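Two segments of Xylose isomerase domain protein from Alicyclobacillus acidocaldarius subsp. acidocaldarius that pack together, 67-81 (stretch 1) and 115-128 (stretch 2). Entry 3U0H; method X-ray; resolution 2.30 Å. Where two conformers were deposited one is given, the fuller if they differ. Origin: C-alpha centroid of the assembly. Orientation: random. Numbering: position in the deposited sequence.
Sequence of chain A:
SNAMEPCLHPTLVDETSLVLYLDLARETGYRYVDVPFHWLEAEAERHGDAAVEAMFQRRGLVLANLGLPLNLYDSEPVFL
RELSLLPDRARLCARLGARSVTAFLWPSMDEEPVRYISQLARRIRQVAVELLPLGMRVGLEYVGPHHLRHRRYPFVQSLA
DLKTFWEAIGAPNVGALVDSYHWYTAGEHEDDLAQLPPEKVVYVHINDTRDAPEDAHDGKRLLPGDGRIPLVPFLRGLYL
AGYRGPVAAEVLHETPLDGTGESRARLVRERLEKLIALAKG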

ATOM      1  N   GLY A  67      -9.532  22.061 -10.125  1.00 24.15           N
ATOM      2  CA  GLY A  67      -9.958  21.189 -11.237  1.00 21.43           C
ATOM      3  C   GLY A  67      -8.784  20.395 -11.776  1.00 21.18           C
ATOM      4  O   GLY A  67      -7.827  20.971 -12.284  1.00 23.74           O
ATOM      5  N   LEU A  68      -8.830  19.071 -11.680  1.00 20.56           N
ATOM      6  CA  LEU A  68      -7.658  18.217 -12.037  1.00 19.87           C
ATOM      7  C   LEU A  68      -6.959  18.645 -13.313  1.00 20.97           C
ATOM      8  O   LEU A  68      -7.536  18.554 -14.368  1.00 24.41           O
ATOM      9  N   PRO A  69      -5.699  19.083 -13.251  1.00 20.51           N
ATOM     10  CA  PRO A  69      -5.144  19.608 -14.533  1.00 21.79           C
ATOM     11  C   PRO A  69      -4.387  18.555 -15.314  1.00 22.53           C
ATOM     12  O   PRO A  69      -3.172  18.644 -15.463  1.00 22.91           O
ATOM     13  N   LEU A  70      -5.128  17.538 -15.755  1.00 26.61           N
ATOM     14  CA  LEU A  70      -4.720  16.573 -16.748  1.00 22.03           C
ATOM     15  C   LEU A  70      -5.975  15.910 -17.307  1.00 24.00           C
ATOM     16  O   LEU A  70      -7.091  16.054 -16.795  1.00 24.43           O
ATOM     17  N   ASN A  71      -5.768  15.112 -18.332  1.00 23.01           N
ATOM     18  CA  ASN A  71      -6.831  14.497 -19.047  1.00 24.56           C
ATOM     19  C   ASN A  71      -6.665  13.013 -18.742  1.00 23.95           C
ATOM     20  O   ASN A  71      -5.652  12.392 -19.101  1.00 20.79           O
ATOM     21  N   LEU A  72      -7.690  12.456 -18.101  1.00 23.04           N
ATOM     22  CA  LEU A  72      -7.695  11.056 -17.631  1.00 22.76           C
ATOM     23  C   LEU A  72      -7.816  10.045 -18.779  1.00 22.90           C
ATOM     24  O   LEU A  72      -7.729   8.829 -18.526  1.00 25.08           O
ATOM     25  N   TYR A  73      -8.005  10.547 -20.004  1.00 21.68           N
ATOM     26  CA  TYR A  73      -8.241   9.754 -21.203  1.00 22.72           C
ATOM     27  C   TYR A  73      -7.128   9.945 -22.214  1.00 23.01           C
ATOM     28  O   TYR A  73      -7.230   9.429 -23.308  1.00 26.98           O
ATOM     29  N   ASP A  74      -6.015  10.574 -21.857  1.00 23.66           N
ATOM     30  CA  ASP A  74      -4.910  10.716 -22.809  1.00 23.22           C
ATOM     31  C   ASP A  74      -4.251   9.367 -23.040  1.00 24.39           C
ATOM     32  O   ASP A  74      -4.550   8.370 -22.362  1.00 23.90           O
ATOM     33  N   SER A  75      -3.376   9.346 -24.037  1.00 22.73           N
ATOM     34  CA  SER A  75      -2.422   8.273 -24.207  1.00 24.57           C
ATOM     35  C   SER A  75      -1.587   8.132 -22.900  1.00 24.62           C
ATOM     36  O   SER A  75      -1.482   9.094 -22.111  1.00 20.45           O
ATOM     37  N   GLU A  76      -1.028   6.935 -22.674  1.00 22.48           N
ATOM     38  CA  GLU A  76      -0.283   6.647 -21.446  1.00 25.14           C
ATOM     39  C   GLU A  76       0.910   7.625 -21.269  1.00 26.45           C
ATOM     40  O   GLU A  76       1.034   8.197 -20.191  1.00 27.25           O
ATOM     41  N   PRO A  77       1.760   7.836 -22.330  1.00 26.32           N
ATOM     42  CA  PRO A  77       2.938   8.688 -22.123  1.00 24.54           C
ATOM     43  C   PRO A  77       2.545  10.137 -21.760  1.00 24.21           C
ATOM     44  O   PRO A  77       3.231  10.755 -20.974  1.00 23.26           O
ATOM     45  N   VAL A  78       1.462  10.663 -22.318  1.00 21.48           N
ATOM     46  CA  VAL A  78       1.060  12.047 -22.007  1.00 21.69           C
ATOM     47  C   VAL A  78       0.476  12.082 -20.600  1.00 25.47           C
ATOM     48  O   VAL A  78       0.780  12.988 -19.814  1.00 29.54           O
ATOM     49  N   PHE A  79      -0.345  11.076 -20.276  1.00 25.64           N
ATOM     50  CA  PHE A  79      -0.925  10.977 -18.961  1.00 25.60           C
ATOM     51  C   PHE A  79       0.169  10.904 -17.895  1.00 24.80           C
ATOM     52  O   PHE A  79       0.142  11.653 -16.921  1.00 25.61           O
ATOM     53  N   LEU A  80       1.110   9.996 -18.060  1.00 23.96           N
ATOM     54  CA  LEU A  80       2.180   9.890 -17.064  1.00 26.44           C
ATOM     55  C   LEU A  80       2.953  11.192 -16.881  1.00 25.52           C
ATOM     56  O   LEU A  80       3.363  11.547 -15.751  1.00 26.31           O
ATOM     57  N   ARG A  81       3.134  11.907 -17.958  1.00 25.24           N
ATOM     58  CA  ARG A  81       3.859  13.159 -17.957  0.50 26.57           C
ATOM     59  C   ARG A  81       3.077  14.190 -17.153  1.00 26.19           C
ATOM     60  O   ARG A  81       3.582  14.855 -16.279  1.00 26.88           O
ATOM     61  N   ARG A 115     -12.074  -2.358 -20.248  1.00 20.17           N
ATOM     62  CA  ARG A 115     -10.956  -1.459 -20.580  1.00 21.29           C
ATOM     63  C   ARG A 115     -11.153  -0.063 -19.983  1.00 21.12           C
ATOM     64  O   ARG A 115     -10.250   0.513 -19.401  1.00 19.23           O
ATOM     65  N   TYR A 116     -12.326   0.484 -20.171  1.00 18.96           N
ATOM     66  CA  TYR A 116     -12.530   1.879 -19.915  1.00 20.39           C
ATOM     67  C   TYR A 116     -12.491   2.087 -18.420  1.00 20.24           C
ATOM     68  O   TYR A 116     -11.779   2.939 -17.922  1.00 20.87           O
ATOM     69  N   ILE A 117     -13.239   1.243 -17.726  1.00 19.37           N
ATOM     70  CA  ILE A 117     -13.431   1.321 -16.284  1.00 18.90           C
ATOM     71  C   ILE A 117     -12.155   0.945 -15.560  1.00 18.61           C
ATOM     72  O   ILE A 117     -11.804   1.613 -14.602  1.00 17.42           O
ATOM     73  N   SER A 118     -11.454  -0.089 -16.008  1.00 18.19           N
ATOM     74  CA  SER A 118     -10.238  -0.504 -15.321  1.00 18.14           C
ATOM     75  C   SER A 118      -9.108   0.554 -15.424  1.00 20.58           C
ATOM     76  O   SER A 118      -8.441   0.859 -14.404  1.00 19.20           O
ATOM     77  N   GLN A 119      -8.902   1.100 -16.646  1.00 18.21           N
ATOM     78  CA  GLN A 119      -7.855   2.059 -16.831  1.00 18.72           C
ATOM     79  C   GLN A 119      -8.204   3.310 -16.008  1.00 18.94           C
ATOM     80  O   GLN A 119      -7.333   3.910 -15.323  1.00 18.39           O
ATOM     81  N   LEU A 120      -9.449   3.726 -16.109  1.00 17.78           N
ATOM     82  CA  LEU A 120      -9.836   4.924 -15.400  1.00 20.35           C
ATOM     83  C   LEU A 120      -9.656   4.738 -13.834  1.00 20.18           C
ATOM     84  O   LEU A 120      -9.164   5.633 -13.151  1.00 19.03           O
ATOM     85  N   ALA A 121     -10.015   3.568 -13.303  1.00 20.87           N
ATOM     86  CA  ALA A 121      -9.831   3.246 -11.860  1.00 20.45           C
ATOM     87  C   ALA A 121      -8.364   3.411 -11.508  1.00 19.87           C
ATOM     88  O   ALA A 121      -8.009   4.052 -10.503  1.00 21.02           O
ATOM     89  N   ARG A 122      -7.502   2.880 -12.343  1.00 19.90           N
ATOM     90  CA  ARG A 122      -6.071   2.871 -12.017  1.00 20.81           C
ATOM     91  C   ARG A 122      -5.440   4.267 -12.073  1.00 21.16           C
ATOM     92  O   ARG A 122      -4.552   4.584 -11.317  1.00 23.88           O
ATOM     93  N   ARG A 123      -5.876   5.096 -12.997  1.00 21.92           N
ATOM     94  CA  ARG A 123      -5.287   6.439 -13.174  1.00 20.33           C
ATOM     95  C   ARG A 123      -5.739   7.431 -12.092  1.00 19.68           C
ATOM     96  O   ARG A 123      -5.000   8.326 -11.705  1.00 19.61           O
ATOM     97  N   ILE A 124      -6.975   7.283 -11.667  1.00 18.30           N
ATOM     98  CA  ILE A 124      -7.545   8.065 -10.576  1.00 18.23           C
ATOM     99  C   ILE A 124      -6.845   7.706  -9.284  1.00 18.24           C
ATOM    100  O   ILE A 124      -6.575   8.582  -8.467  1.00 19.56           O
ATOM    101  N   ARG A 125      -6.530   6.420  -9.120  1.00 18.69           N
ATOM    102  CA  ARG A 125      -5.772   5.909  -7.977  1.00 16.68           C
ATOM    103  C   ARG A 125      -4.391   6.574  -7.971  1.00 17.25           C
ATOM    104  O   ARG A 125      -3.915   7.063  -6.928  1.00 17.46           O
ATOM    105  N   GLN A 126      -3.719   6.531  -9.120  1.00 17.66           N
ATOM    106  CA  GLN A 126      -2.410   7.191  -9.273  1.00 18.10           C
ATOM    107  C   GLN A 126      -2.522   8.691  -8.945  1.00 18.37           C
ATOM    108  O   GLN A 126      -1.680   9.240  -8.264  1.00 19.93           O
ATOM    109  N   VAL A 127      -3.567   9.348  -9.400  1.00 19.17           N
ATOM    110  CA  VAL A 127      -3.739  10.752  -9.086  1.00 18.74           C
ATOM    111  C   VAL A 127      -3.903  10.933  -7.580  1.00 20.01           C
ATOM    112  O   VAL A 127      -3.225  11.781  -6.989  1.00 18.30           O
ATOM    113  N   ALA A 128      -4.759  10.117  -6.967  1.00 19.55           N
ATOM    114  CA  ALA A 128      -5.050  10.242  -5.552  1.00 19.61           C
ATOM    115  C   ALA A 128      -3.803  10.000  -4.734  1.00 20.28           C
ATOM    116  O   ALA A 128      -3.554  10.685  -3.775  1.00 21.09           O
TER

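Stretch 2 is helical throughout, and it packs against a loop and the first turns of a helix in stretch 1. Arg115, Ile117, Ser118 and Ala121 make no contact across the pair.

Tyr116 (chi1 t) starts sideways, but its end comes nearer. Its OH lies 3.6 Å from Tyr73 CE1. Water 2 links the two phenols, 2.7 Å from Tyr73 OH and 2.6 Å from Tyr116 OH.

Gln119 (t, t) makes no direct hydrogen bond across. Water 1 bridges instead, donating to Leu72 O at 2.7 Å and to Gln119 OE1 at 2.9 Å.

Leu120 (t, p) adds an apolar contact. Its CD1 is 3.8 Å from Leu72 CB and 3.9 Å from Tyr73 CE1.

Arg122 (chi1 t) reaches across to Glu76 (t, p) in a salt bridge. Arg122 NH1 donates to Glu76 OE2 and Arg122 NH2 to Glu76 OE1, both at 2.7 Å. Arg122 NH1 also donates to Gln126 OE1 at 2.8 Å, within the helix.

Arg123 (m, t, t) points toward stretch 1 and has the largest covered area. Its NH2 forms a salt bridge with Glu76 OE1 at 2.9 Å. The guanidinium also holds the loop backbone: NH1 of Arg123 donates to Asp74 O at 2.8 Å and, weakly, to Leu72 O at 2.8 Å. The flat group stacks on the Phe79 ring, with planes at 5°. Arg123 CD sits over that ring face, 3.8 Å from its centroid.

Ile124 (m, t) brings CG1 to 4.1 Å from Leu72 CD1.

Gln126 (m, t) points toward stretch 1. Its OE1 meets the Phe79 ring edge, 3.3 Å from Phe79 CE2. Phe79 (chi1 t) sits as a knob among Arg122, Arg123, Gln126 and Val127.

Val127 (t) also points toward stretch 1. Its CG1 is 3.7 Å from Leu68 CD1, and its CG2 is 4.1 Å from Leu70 CD2.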

ATOM      1  CB  LEU A  68      -8.121  16.792 -12.245  1.00 18.89           C
ATOM      2  CG  LEU A  68      -7.083  15.716 -12.536  1.00 19.67           C
ATOM      3  CD1 LEU A  68      -6.000  15.699 -11.425  1.00 17.29           C
ATOM      4  CD2 LEU A  68      -7.871  14.386 -12.612  1.00 18.16           C
ATOM      5  CB  PRO A  69      -4.178  20.707 -14.062  1.00 19.60           C
ATOM      6  CG  PRO A  69      -3.665  20.113 -12.788  1.00 19.68           C
ATOM      7  CD  PRO A  69      -4.861  19.460 -12.113  1.00 19.83           C
ATOM      8  CB  LEU A  70      -3.788  15.522 -16.140  1.00 23.30           C
ATOM      9  CG  LEU A  70      -4.232  14.629 -14.992  1.00 24.10           C
ATOM     10  CD1 LEU A  70      -5.278  13.570 -15.336  1.00 22.04           C
ATOM     11  CD2 LEU A  70      -3.047  14.005 -14.220  1.00 22.71           C
ATOM     12  CB  ASN A  71      -6.653  14.833 -20.534  1.00 24.98           C
ATOM     13  CG  ASN A  71      -7.731  14.241 -21.438  1.00 28.86           C
ATOM     14  OD1 ASN A  71      -8.347  13.213 -21.138  1.00 26.31           O
ATOM     15  ND2 ASN A  71      -7.937  14.899 -22.601  1.00 33.77           N
ATOM     16  CB  LEU A  72      -8.837  10.817 -16.636  1.00 21.58           C
ATOM     17  CG  LEU A  72      -8.629  11.379 -15.192  1.00 24.83           C
ATOM     18  CD1 LEU A  72      -9.969  11.442 -14.470  1.00 22.01           C
ATOM     19  CD2 LEU A  72      -7.574  10.570 -14.417  1.00 21.62           C
ATOM     20  CB  TYR A  73      -9.672  10.008 -21.832  1.00 24.53           C
ATOM     21  CG  TYR A  73     -10.748  10.091 -20.744  1.00 23.63           C
ATOM     22  CD1 TYR A  73     -11.268   8.954 -20.193  1.00 24.03           C
ATOM     23  CD2 TYR A  73     -11.128  11.319 -20.186  1.00 23.13           C
ATOM     24  CE1 TYR A  73     -12.215   9.011 -19.176  1.00 26.39           C
ATOM     25  CE2 TYR A  73     -12.060  11.391 -19.152  1.00 22.62           C
ATOM     26  CZ  TYR A  73     -12.591  10.234 -18.647  1.00 24.17           C
ATOM     27  OH  TYR A  73     -13.450  10.206 -17.574  1.00 24.37           O
ATOM     28  CB  ASP A  74      -3.856  11.686 -22.308  1.00 25.12           C
ATOM     29  CG  ASP A  74      -4.030  13.090 -22.861  1.00 31.06           C
ATOM     30  OD1 ASP A  74      -4.463  13.223 -24.015  1.00 36.33           O
ATOM     31  OD2 ASP A  74      -3.742  14.086 -22.160  1.00 30.89           O
ATOM     32  CB  SER A  75      -1.515   8.580 -25.426  1.00 26.01           C
ATOM     33  OG  SER A  75      -0.684   9.731 -25.142  1.00 28.78           O
ATOM     34  CB  GLU A  76       0.208   5.156 -21.353  1.00 25.82           C
ATOM     35  CG  GLU A  76       0.570   4.652 -19.927  1.00 26.26           C
ATOM     36  CD  GLU A  76      -0.534   4.811 -18.839  1.00 26.82           C
ATOM     37  OE1 GLU A  76      -1.751   4.695 -19.125  1.00 25.54           O
ATOM     38  OE2 GLU A  76      -0.192   5.030 -17.661  1.00 25.64           O
ATOM     39  CB  PRO A  77       3.651   8.647 -23.476  1.00 24.83           C
ATOM     40  CG  PRO A  77       3.044   7.488 -24.227  1.00 25.98           C
ATOM     41  CD  PRO A  77       1.630   7.454 -23.754  1.00 24.65           C
ATOM     42  CB  VAL A  78       0.068  12.599 -23.064  1.00 21.60           C
ATOM     43  CG1 VAL A  78      -0.458  13.991 -22.683  1.00 20.83           C
ATOM     44  CG2 VAL A  78       0.695  12.581 -24.482  1.00 17.80           C
ATOM     45  CB  PHE A  79      -1.899   9.770 -18.805  1.00 23.89           C
ATOM     46  CG  PHE A  79      -2.255   9.495 -17.384  1.00 21.61           C
ATOM     47  CD1 PHE A  79      -3.061  10.369 -16.704  1.00 23.08           C
ATOM     48  CD2 PHE A  79      -1.693   8.435 -16.700  1.00 22.53           C
ATOM     49  CE1 PHE A  79      -3.356  10.182 -15.374  1.00 23.97           C
ATOM     50  CE2 PHE A  79      -1.995   8.224 -15.372  1.00 24.15           C
ATOM     51  CZ  PHE A  79      -2.849   9.107 -14.709  1.00 24.45           C
ATOM     52  CB  LEU A  80       3.143   8.746 -17.356  1.00 24.99           C
ATOM     53  CG  LEU A  80       2.511   7.345 -17.176  1.00 26.40           C
ATOM     54  CD1 LEU A  80       3.430   6.208 -17.684  1.00 25.88           C
ATOM     55  CD2 LEU A  80       2.006   7.077 -15.741  1.00 23.41           C
ATOM     56  CB  ARG A  81       4.051  13.598 -19.421  0.50 28.14           C
ATOM     57  CG  ARG A  81       4.866  14.871 -19.660  0.50 29.55           C
ATOM     58  CD  ARG A  81       5.025  15.146 -21.163  0.50 29.05           C
ATOM     59  NE  ARG A  81       5.339  13.917 -21.903  0.50 30.50           N
ATOM     60  CZ  ARG A  81       4.782  13.573 -23.068  0.50 29.70           C
ATOM     61  NH1 ARG A  81       3.872  14.358 -23.667  0.50 27.47           N
ATOM     62  NH2 ARG A  81       5.123  12.424 -23.615  0.50 29.81           N
ATOM     63  CB  ARG A 115     -10.829  -1.275 -22.103  1.00 24.58           C
ATOM     64  CG  ARG A 115     -10.852  -2.589 -22.921  1.00 31.49           C
ATOM     65  CD  ARG A 115      -9.473  -3.041 -23.346  1.00 35.53           C
ATOM     66  NE  ARG A 115      -9.500  -4.372 -23.952  1.00 40.59           N
ATOM     67  CZ  ARG A 115      -8.761  -4.749 -24.995  1.00 40.97           C
ATOM     68  NH1 ARG A 115      -7.949  -3.896 -25.586  1.00 44.26           N
ATOM     69  NH2 ARG A 115      -8.840  -5.985 -25.459  1.00 42.41           N
ATOM     70  CB  TYR A 116     -13.895   2.271 -20.453  1.00 19.89           C
ATOM     71  CG  TYR A 116     -14.304   3.656 -20.156  1.00 21.13           C
ATOM     72  CD1 TYR A 116     -15.014   3.963 -19.037  1.00 20.97           C
ATOM     73  CD2 TYR A 116     -13.994   4.690 -21.021  1.00 23.05           C
ATOM     74  CE1 TYR A 116     -15.420   5.261 -18.781  1.00 20.49           C
ATOM     75  CE2 TYR A 116     -14.407   5.996 -20.765  1.00 22.06           C
ATOM     76  CZ  TYR A 116     -15.136   6.262 -19.641  1.00 20.83           C
ATOM     77  OH  TYR A 116     -15.525   7.570 -19.356  1.00 25.36           O
ATOM     78  CB  ILE A 117     -14.589   0.410 -15.760  1.00 17.61           C
ATOM     79  CG1 ILE A 117     -15.904   0.835 -16.407  1.00 18.12           C
ATOM     80  CG2 ILE A 117     -14.741   0.492 -14.271  1.00 18.66           C
ATOM     81  CD1 ILE A 117     -17.181   0.072 -15.984  1.00 18.40           C
ATOM     82  CB  SER A 118      -9.706  -1.801 -15.902  1.00 18.94           C
ATOM     83  OG  SER A 118     -10.653  -2.836 -15.828  1.00 17.00           O
ATOM     84  CB  GLN A 119      -7.669   2.429 -18.304  1.00 17.79           C
ATOM     85  CG  GLN A 119      -6.541   3.386 -18.485  1.00 19.02           C
ATOM     86  CD  GLN A 119      -6.302   3.807 -19.933  1.00 19.84           C
ATOM     87  OE1 GLN A 119      -6.817   4.851 -20.411  1.00 20.98           O
ATOM     88  NE2 GLN A 119      -5.490   3.047 -20.604  1.00 16.34           N
ATOM     89  CB  LEU A 120     -11.246   5.360 -15.815  1.00 18.68           C
ATOM     90  CG  LEU A 120     -11.738   6.640 -15.160  1.00 18.85           C
ATOM     91  CD1 LEU A 120     -10.972   7.816 -15.693  1.00 18.66           C
ATOM     92  CD2 LEU A 120     -13.246   6.831 -15.357  1.00 19.15           C
ATOM     93  CB  ALA A 121     -10.285   1.822 -11.508  1.00 18.04           C
ATOM     94  CB  ARG A 122      -5.326   1.886 -12.915  1.00 20.03           C
ATOM     95  CG  ARG A 122      -3.813   1.842 -12.683  1.00 20.52           C
ATOM     96  CD  ARG A 122      -3.044   2.779 -13.605  1.00 22.12           C
ATOM     97  NE  ARG A 122      -3.266   2.593 -15.051  1.00 21.87           N
ATOM     98  CZ  ARG A 122      -2.731   3.357 -16.016  1.00 23.93           C
ATOM     99  NH1 ARG A 122      -1.969   4.417 -15.733  1.00 23.80           N
ATOM    100  NH2 ARG A 122      -2.962   3.053 -17.287  1.00 25.37           N
ATOM    101  CB  ARG A 123      -5.666   6.987 -14.561  1.00 20.87           C
ATOM    102  CG  ARG A 123      -4.939   6.324 -15.710  1.00 22.02           C
ATOM    103  CD  ARG A 123      -5.310   6.927 -17.052  1.00 21.03           C
ATOM    104  NE  ARG A 123      -4.471   6.462 -18.139  1.00 20.32           N
ATOM    105  CZ  ARG A 123      -4.466   7.001 -19.366  1.00 21.14           C
ATOM    106  NH1 ARG A 123      -5.253   8.070 -19.663  1.00 21.50           N
ATOM    107  NH2 ARG A 123      -3.678   6.493 -20.305  1.00 19.52           N
ATOM    108  CB  ILE A 124      -9.084   7.851 -10.441  1.00 18.11           C
ATOM    109  CG1 ILE A 124      -9.804   8.450 -11.686  1.00 18.03           C
ATOM    110  CG2 ILE A 124      -9.613   8.527  -9.173  1.00 16.47           C
ATOM    111  CD1 ILE A 124     -11.327   8.343 -11.738  1.00 15.54           C
ATOM    112  CB  ARG A 125      -5.642   4.381  -8.082  1.00 16.10           C
ATOM    113  CG  ARG A 125      -4.797   3.739  -7.012  1.00 17.50           C
ATOM    114  CD  ARG A 125      -4.460   2.265  -7.387  1.00 18.74           C
ATOM    115  NE  ARG A 125      -5.672   1.571  -7.772  1.00 20.32           N
ATOM    116  CZ  ARG A 125      -5.827   0.578  -8.656  1.00 20.38           C
ATOM    117  NH1 ARG A 125      -4.822   0.037  -9.297  1.00 17.32           N
ATOM    118  NH2 ARG A 125      -7.083   0.133  -8.870  1.00 20.85           N
ATOM    119  CB  GLN A 126      -1.837   6.951 -10.655  1.00 18.79           C
ATOM    120  CG  GLN A 126      -1.318   5.529 -10.894  1.00 19.69           C
ATOM    121  CD  GLN A 126      -0.802   5.320 -12.325  1.00 20.32           C
ATOM    122  OE1 GLN A 126      -1.440   5.695 -13.295  1.00 21.23           O
ATOM    123  NE2 GLN A 126       0.353   4.739 -12.442  1.00 20.23           N
ATOM    124  CB  VAL A 127      -4.895  11.339  -9.863  1.00 19.06           C
ATOM    125  CG1 VAL A 127      -5.329  12.719  -9.330  1.00 18.34           C
ATOM    126  CG2 VAL A 127      -4.505  11.447 -11.337  1.00 19.17           C
ATOM    127  CB  ALA A 128      -6.096   9.223  -5.156  1.00 19.39           C
TER
HETATM  128  O   HOH W   1      -8.550   6.227 -18.522  1.00 32.48           O
HETATM  129  O   HOH W   2     -15.741   8.775 -17.088  1.00 30.87           O